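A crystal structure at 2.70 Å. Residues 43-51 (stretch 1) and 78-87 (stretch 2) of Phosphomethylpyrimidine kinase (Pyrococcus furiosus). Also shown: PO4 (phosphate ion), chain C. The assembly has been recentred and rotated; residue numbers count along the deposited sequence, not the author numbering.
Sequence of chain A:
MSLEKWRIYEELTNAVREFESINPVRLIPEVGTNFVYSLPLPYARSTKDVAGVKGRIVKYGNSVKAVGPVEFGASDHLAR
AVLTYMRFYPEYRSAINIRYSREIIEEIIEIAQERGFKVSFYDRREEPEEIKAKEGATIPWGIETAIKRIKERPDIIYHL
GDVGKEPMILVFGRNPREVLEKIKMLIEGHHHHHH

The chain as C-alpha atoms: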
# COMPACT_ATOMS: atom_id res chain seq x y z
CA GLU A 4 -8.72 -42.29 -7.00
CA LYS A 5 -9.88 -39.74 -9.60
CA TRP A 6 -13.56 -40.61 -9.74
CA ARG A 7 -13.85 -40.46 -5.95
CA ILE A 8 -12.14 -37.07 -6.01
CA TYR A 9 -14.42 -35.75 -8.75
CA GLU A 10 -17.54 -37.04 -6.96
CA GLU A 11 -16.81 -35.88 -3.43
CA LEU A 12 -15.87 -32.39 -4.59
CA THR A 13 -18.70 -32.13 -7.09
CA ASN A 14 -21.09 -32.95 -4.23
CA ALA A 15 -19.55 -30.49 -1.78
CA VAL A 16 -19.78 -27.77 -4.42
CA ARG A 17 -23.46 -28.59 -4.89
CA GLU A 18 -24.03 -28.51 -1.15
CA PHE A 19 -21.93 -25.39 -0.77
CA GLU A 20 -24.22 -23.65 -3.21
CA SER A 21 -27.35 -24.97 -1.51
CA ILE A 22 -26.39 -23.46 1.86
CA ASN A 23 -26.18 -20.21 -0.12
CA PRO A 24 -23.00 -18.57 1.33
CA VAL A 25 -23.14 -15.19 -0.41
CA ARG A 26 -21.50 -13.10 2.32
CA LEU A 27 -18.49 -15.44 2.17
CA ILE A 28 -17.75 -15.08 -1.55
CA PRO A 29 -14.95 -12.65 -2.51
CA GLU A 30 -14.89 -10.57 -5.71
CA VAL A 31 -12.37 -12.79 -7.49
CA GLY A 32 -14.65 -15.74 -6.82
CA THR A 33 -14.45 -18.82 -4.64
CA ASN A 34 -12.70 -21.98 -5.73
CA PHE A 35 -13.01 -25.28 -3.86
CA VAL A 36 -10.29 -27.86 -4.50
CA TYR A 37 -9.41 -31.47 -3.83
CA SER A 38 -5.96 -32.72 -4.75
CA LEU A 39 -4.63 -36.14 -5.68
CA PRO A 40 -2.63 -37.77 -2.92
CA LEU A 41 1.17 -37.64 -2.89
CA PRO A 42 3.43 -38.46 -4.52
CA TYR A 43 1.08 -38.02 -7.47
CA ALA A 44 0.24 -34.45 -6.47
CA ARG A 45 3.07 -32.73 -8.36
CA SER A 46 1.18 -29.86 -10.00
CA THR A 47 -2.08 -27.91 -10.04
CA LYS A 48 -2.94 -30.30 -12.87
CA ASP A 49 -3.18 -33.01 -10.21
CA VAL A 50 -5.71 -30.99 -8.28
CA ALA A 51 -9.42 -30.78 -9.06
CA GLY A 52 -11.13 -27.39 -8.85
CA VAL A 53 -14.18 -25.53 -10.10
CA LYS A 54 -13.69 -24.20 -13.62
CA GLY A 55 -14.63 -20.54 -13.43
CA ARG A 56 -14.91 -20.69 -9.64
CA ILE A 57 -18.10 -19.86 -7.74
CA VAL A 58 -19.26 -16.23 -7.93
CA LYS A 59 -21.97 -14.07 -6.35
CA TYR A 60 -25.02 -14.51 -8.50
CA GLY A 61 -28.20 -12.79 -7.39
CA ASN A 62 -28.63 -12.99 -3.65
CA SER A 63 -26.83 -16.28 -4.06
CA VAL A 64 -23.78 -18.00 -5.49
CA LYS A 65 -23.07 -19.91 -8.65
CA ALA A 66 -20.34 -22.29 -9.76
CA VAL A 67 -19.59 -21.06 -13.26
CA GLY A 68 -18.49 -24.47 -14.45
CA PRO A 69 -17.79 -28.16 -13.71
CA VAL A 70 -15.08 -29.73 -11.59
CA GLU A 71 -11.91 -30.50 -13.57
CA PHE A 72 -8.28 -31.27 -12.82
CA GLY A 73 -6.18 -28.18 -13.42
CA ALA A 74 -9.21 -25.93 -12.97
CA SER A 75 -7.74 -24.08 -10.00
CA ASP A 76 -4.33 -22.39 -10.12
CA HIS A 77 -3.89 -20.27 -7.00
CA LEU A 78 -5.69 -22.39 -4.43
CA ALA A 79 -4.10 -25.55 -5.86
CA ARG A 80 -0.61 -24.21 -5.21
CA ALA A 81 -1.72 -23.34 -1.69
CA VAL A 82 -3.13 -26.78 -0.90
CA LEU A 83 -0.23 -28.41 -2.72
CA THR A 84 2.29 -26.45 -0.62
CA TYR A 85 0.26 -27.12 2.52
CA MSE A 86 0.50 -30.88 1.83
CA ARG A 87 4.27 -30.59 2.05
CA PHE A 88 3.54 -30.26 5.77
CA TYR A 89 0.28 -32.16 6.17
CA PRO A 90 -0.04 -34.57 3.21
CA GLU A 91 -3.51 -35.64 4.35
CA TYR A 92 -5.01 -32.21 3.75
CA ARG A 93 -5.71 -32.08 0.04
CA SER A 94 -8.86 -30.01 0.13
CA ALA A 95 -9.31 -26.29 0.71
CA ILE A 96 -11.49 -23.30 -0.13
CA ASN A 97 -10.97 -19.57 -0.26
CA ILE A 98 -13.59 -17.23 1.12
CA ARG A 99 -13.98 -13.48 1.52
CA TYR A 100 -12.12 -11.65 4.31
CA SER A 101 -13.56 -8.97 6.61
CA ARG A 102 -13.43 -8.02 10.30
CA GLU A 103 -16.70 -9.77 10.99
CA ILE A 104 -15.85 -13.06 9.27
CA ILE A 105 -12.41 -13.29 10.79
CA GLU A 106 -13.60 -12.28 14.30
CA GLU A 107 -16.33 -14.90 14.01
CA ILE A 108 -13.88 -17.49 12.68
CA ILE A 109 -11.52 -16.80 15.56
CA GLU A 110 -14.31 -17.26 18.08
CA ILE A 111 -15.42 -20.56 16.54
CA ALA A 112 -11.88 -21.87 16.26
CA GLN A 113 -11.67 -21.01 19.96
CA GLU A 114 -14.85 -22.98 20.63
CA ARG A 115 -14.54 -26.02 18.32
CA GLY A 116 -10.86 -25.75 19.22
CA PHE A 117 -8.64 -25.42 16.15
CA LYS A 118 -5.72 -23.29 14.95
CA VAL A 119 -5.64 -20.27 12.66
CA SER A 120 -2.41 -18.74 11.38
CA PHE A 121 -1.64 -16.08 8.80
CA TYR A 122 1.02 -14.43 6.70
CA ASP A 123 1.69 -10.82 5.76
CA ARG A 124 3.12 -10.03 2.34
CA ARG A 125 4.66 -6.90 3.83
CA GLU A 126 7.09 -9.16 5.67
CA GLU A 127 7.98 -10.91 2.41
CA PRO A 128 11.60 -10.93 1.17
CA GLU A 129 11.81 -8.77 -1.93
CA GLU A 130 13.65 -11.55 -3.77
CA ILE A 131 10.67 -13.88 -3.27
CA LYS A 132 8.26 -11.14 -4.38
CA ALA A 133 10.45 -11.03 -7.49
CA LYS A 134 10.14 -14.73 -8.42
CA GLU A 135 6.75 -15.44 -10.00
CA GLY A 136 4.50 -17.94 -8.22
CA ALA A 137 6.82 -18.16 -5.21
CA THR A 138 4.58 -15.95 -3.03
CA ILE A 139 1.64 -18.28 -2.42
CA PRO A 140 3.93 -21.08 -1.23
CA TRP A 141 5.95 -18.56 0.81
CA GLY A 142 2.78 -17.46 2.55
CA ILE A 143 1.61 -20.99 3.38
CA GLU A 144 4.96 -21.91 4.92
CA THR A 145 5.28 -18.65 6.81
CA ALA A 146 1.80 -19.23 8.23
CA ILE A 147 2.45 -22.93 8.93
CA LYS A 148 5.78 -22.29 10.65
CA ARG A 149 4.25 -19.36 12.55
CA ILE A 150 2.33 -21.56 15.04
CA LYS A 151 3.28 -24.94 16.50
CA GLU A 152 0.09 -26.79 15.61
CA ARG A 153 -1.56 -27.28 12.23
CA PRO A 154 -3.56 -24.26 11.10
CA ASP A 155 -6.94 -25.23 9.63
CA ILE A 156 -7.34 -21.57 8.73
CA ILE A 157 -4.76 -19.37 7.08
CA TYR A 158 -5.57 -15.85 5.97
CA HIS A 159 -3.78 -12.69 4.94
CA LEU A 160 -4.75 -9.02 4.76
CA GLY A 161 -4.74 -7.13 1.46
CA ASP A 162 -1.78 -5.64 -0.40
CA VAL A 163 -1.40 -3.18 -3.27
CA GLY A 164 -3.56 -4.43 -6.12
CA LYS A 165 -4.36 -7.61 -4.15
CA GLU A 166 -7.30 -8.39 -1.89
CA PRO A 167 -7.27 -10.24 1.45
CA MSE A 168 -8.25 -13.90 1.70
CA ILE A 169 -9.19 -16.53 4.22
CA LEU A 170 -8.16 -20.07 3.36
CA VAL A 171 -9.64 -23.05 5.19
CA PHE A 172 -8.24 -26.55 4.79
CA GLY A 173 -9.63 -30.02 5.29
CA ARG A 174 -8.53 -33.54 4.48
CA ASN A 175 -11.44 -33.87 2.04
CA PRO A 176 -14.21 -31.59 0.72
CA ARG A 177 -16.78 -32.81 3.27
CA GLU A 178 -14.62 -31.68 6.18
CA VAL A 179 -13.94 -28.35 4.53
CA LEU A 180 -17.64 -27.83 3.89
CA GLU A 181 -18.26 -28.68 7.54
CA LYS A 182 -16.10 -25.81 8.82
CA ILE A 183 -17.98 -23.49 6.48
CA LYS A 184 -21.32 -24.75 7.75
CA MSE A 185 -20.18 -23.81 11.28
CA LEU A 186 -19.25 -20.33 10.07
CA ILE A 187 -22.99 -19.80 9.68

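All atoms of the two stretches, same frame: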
# COMPACT_ATOMS: atom_id res chain seq x y z
N TYR A 43 1.66 -38.40 -6.18
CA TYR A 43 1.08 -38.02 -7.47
C TYR A 43 0.69 -36.55 -7.60
O TYR A 43 0.49 -36.06 -8.71
CB TYR A 43 -0.12 -38.91 -7.77
CG TYR A 43 0.31 -40.34 -7.84
CD1 TYR A 43 1.32 -40.74 -8.71
CD2 TYR A 43 -0.25 -41.29 -6.99
CE1 TYR A 43 1.77 -42.05 -8.74
CE2 TYR A 43 0.20 -42.60 -7.01
CZ TYR A 43 1.21 -42.97 -7.88
OH TYR A 43 1.68 -44.27 -7.88
N ALA A 44 0.59 -35.86 -6.47
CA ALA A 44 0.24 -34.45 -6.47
C ALA A 44 1.50 -33.61 -6.73
O ALA A 44 2.11 -33.09 -5.81
CB ALA A 44 -0.38 -34.08 -5.12
N ARG A 45 1.88 -33.48 -8.00
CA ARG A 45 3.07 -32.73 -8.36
C ARG A 45 2.77 -31.36 -9.00
O ARG A 45 3.64 -30.51 -9.11
CB ARG A 45 3.93 -33.59 -9.30
CG ARG A 45 5.30 -32.99 -9.71
CD ARG A 45 6.16 -32.63 -8.50
NE ARG A 45 5.73 -33.36 -7.31
CZ ARG A 45 6.36 -33.36 -6.14
NH1 ARG A 45 7.48 -32.67 -5.97
NH2 ARG A 45 5.85 -34.05 -5.13
N SER A 46 1.53 -31.14 -9.41
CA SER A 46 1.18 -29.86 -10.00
C SER A 46 -0.30 -29.55 -9.84
O SER A 46 -1.08 -30.42 -9.43
CB SER A 46 1.56 -29.84 -11.49
OG SER A 46 0.79 -30.78 -12.21
N THR A 47 -0.69 -28.32 -10.14
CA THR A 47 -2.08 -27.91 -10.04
C THR A 47 -2.94 -28.77 -10.98
O THR A 47 -4.17 -28.81 -10.87
CB THR A 47 -2.27 -26.44 -10.41
OG1 THR A 47 -2.14 -26.30 -11.84
CG2 THR A 47 -1.23 -25.57 -9.70
N LYS A 48 -2.27 -29.43 -11.91
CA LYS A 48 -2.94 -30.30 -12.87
C LYS A 48 -3.44 -31.54 -12.15
O LYS A 48 -4.36 -32.20 -12.63
CB LYS A 48 -1.96 -30.72 -13.96
CG LYS A 48 -2.28 -30.19 -15.34
CD LYS A 48 -2.05 -28.69 -15.44
CE LYS A 48 -1.96 -28.28 -16.90
NZ LYS A 48 -3.14 -28.76 -17.69
N ASP A 49 -2.83 -31.84 -11.01
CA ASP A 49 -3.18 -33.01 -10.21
C ASP A 49 -4.19 -32.66 -9.14
O ASP A 49 -4.47 -33.45 -8.23
CB ASP A 49 -1.92 -33.60 -9.56
CG ASP A 49 -0.83 -33.86 -10.57
OD1 ASP A 49 -1.14 -34.53 -11.57
OD2 ASP A 49 0.33 -33.41 -10.37
N VAL A 50 -4.74 -31.46 -9.24
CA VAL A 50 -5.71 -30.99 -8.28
C VAL A 50 -7.01 -30.63 -9.00
O VAL A 50 -6.98 -29.98 -10.04
CB VAL A 50 -5.17 -29.76 -7.52
CG1 VAL A 50 -6.13 -29.38 -6.39
CG2 VAL A 50 -3.78 -30.06 -6.96
N ALA A 51 -8.13 -31.07 -8.45
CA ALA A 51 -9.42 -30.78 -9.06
C ALA A 51 -10.04 -29.51 -8.45
O ALA A 51 -10.05 -29.34 -7.24
CB ALA A 51 -10.37 -31.97 -8.90
N LEU A 78 -5.36 -21.61 -5.61
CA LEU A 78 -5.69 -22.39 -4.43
C LEU A 78 -4.98 -23.74 -4.49
O LEU A 78 -4.62 -24.30 -3.46
CB LEU A 78 -7.21 -22.59 -4.34
CG LEU A 78 -7.71 -22.95 -2.94
CD1 LEU A 78 -7.41 -21.80 -1.99
CD2 LEU A 78 -9.20 -23.24 -2.96
N ALA A 79 -4.77 -24.26 -5.70
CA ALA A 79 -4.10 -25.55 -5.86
C ALA A 79 -2.67 -25.49 -5.34
O ALA A 79 -2.20 -26.41 -4.67
CB ALA A 79 -4.11 -25.98 -7.32
N ARG A 80 -1.98 -24.40 -5.66
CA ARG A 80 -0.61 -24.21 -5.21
C ARG A 80 -0.61 -24.14 -3.69
O ARG A 80 0.29 -24.66 -3.04
CB ARG A 80 -0.02 -22.93 -5.80
CG ARG A 80 0.63 -23.10 -7.18
CD ARG A 80 -0.05 -22.24 -8.26
NE ARG A 80 0.04 -20.81 -7.98
CZ ARG A 80 0.83 -19.95 -8.62
NH1 ARG A 80 1.63 -20.38 -9.60
NH2 ARG A 80 0.84 -18.67 -8.27
N ALA A 81 -1.61 -23.48 -3.13
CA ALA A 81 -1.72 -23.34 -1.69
C ALA A 81 -1.89 -24.70 -1.01
O ALA A 81 -1.15 -25.03 -0.08
CB ALA A 81 -2.91 -22.45 -1.36
N VAL A 82 -2.87 -25.47 -1.48
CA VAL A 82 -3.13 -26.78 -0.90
C VAL A 82 -1.96 -27.71 -1.16
O VAL A 82 -1.59 -28.52 -0.31
CB VAL A 82 -4.45 -27.41 -1.45
CG1 VAL A 82 -4.18 -28.25 -2.69
CG2 VAL A 82 -5.09 -28.27 -0.40
N LEU A 83 -1.36 -27.58 -2.34
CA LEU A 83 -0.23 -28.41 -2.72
C LEU A 83 0.93 -28.14 -1.77
O LEU A 83 1.55 -29.07 -1.25
CB LEU A 83 0.15 -28.10 -4.18
CG LEU A 83 0.35 -29.29 -5.15
CD1 LEU A 83 -0.64 -30.41 -4.85
CD2 LEU A 83 0.19 -28.82 -6.58
N THR A 84 1.21 -26.86 -1.52
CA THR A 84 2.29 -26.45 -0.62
C THR A 84 1.98 -26.88 0.82
O THR A 84 2.86 -27.31 1.58
CB THR A 84 2.48 -24.92 -0.66
OG1 THR A 84 3.07 -24.55 -1.91
CG2 THR A 84 3.37 -24.43 0.49
N TYR A 85 0.71 -26.76 1.19
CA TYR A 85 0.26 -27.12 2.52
C TYR A 85 0.51 -28.62 2.76
O TYR A 85 0.91 -29.01 3.86
CB TYR A 85 -1.23 -26.80 2.64
CG TYR A 85 -1.81 -26.96 4.02
CD1 TYR A 85 -2.00 -25.84 4.85
CD2 TYR A 85 -2.26 -28.20 4.47
CE1 TYR A 85 -2.63 -25.97 6.09
CE2 TYR A 85 -2.90 -28.34 5.70
CZ TYR A 85 -3.08 -27.22 6.50
OH TYR A 85 -3.72 -27.37 7.71
N MSE A 86 0.29 -29.43 1.73
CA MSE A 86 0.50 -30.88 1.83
C MSE A 86 1.95 -31.23 2.16
O MSE A 86 2.22 -32.28 2.75
CB MSE A 86 0.06 -31.56 0.54
CG MSE A 86 -1.46 -31.64 0.38
SE MSE A 86 -2.11 -31.99 -1.41
CE MSE A 86 -2.15 -33.92 -1.37
N ARG A 87 2.87 -30.36 1.78
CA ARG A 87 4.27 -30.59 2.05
C ARG A 87 4.49 -30.67 3.56
O ARG A 87 5.53 -31.12 4.03
CB ARG A 87 5.11 -29.45 1.48
CG ARG A 87 5.79 -29.79 0.16
CD ARG A 87 6.29 -28.54 -0.55
NE ARG A 87 7.11 -27.71 0.32
CZ ARG A 87 7.40 -26.43 0.07
NH1 ARG A 87 6.93 -25.85 -1.04
NH2 ARG A 87 8.14 -25.74 0.93
P PO4 C . -8.06 -20.10 -8.53
O1 PO4 C . -8.38 -18.98 -7.60
O2 PO4 C . -9.30 -20.51 -9.25
O3 PO4 C . -7.04 -19.62 -9.52
O4 PO4 C . -7.52 -21.25 -7.75

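The turn and short strand of residues 43-51 lie against one flank of the helix that runs through Leu78 to Tyr85. The backbones come nearest at Thr47 and Ala79, whose CA atoms are 5.2 Å apart, and diverge to 7.1 Å between the CA atoms of Ala44 and Leu83. The small side chain of Ala79 permits this close approach: its CB lies 3.6 Å from Thr47 CB and 3.9 Å from Val50 CB.

No hydrogen bond crosses the interface, which is held by apolar packing and buries 334 Å² in total. Leu83 contributes the largest share. Its CD1 sits 3.7 Å from Ala44 CB and 3.8 Å from Val50 CG2, while its CD2 rests on the loop backbone, 3.4 Å from Ser46 C. Beyond it, the methyl CE of selenomethionine Met86 reaches to 4.1 Å from Ala44 CB. Thr47 CG2 meets the aliphatic part of Arg80, 3.8 Å from its CD.

Several polar groups bond within their own stretch. Asp49 OD2 accepts hydrogen bonds from Arg45 N (2.8 Å) and Ser46 N (2.7 Å), tying down the turn that presents Ala44 and Thr47. In the helix, Thr84 OG1 donates to Arg80 O (3.0 Å). At Leu78, the backbone N donates almost linearly to phosphate O4 (3.1 Å).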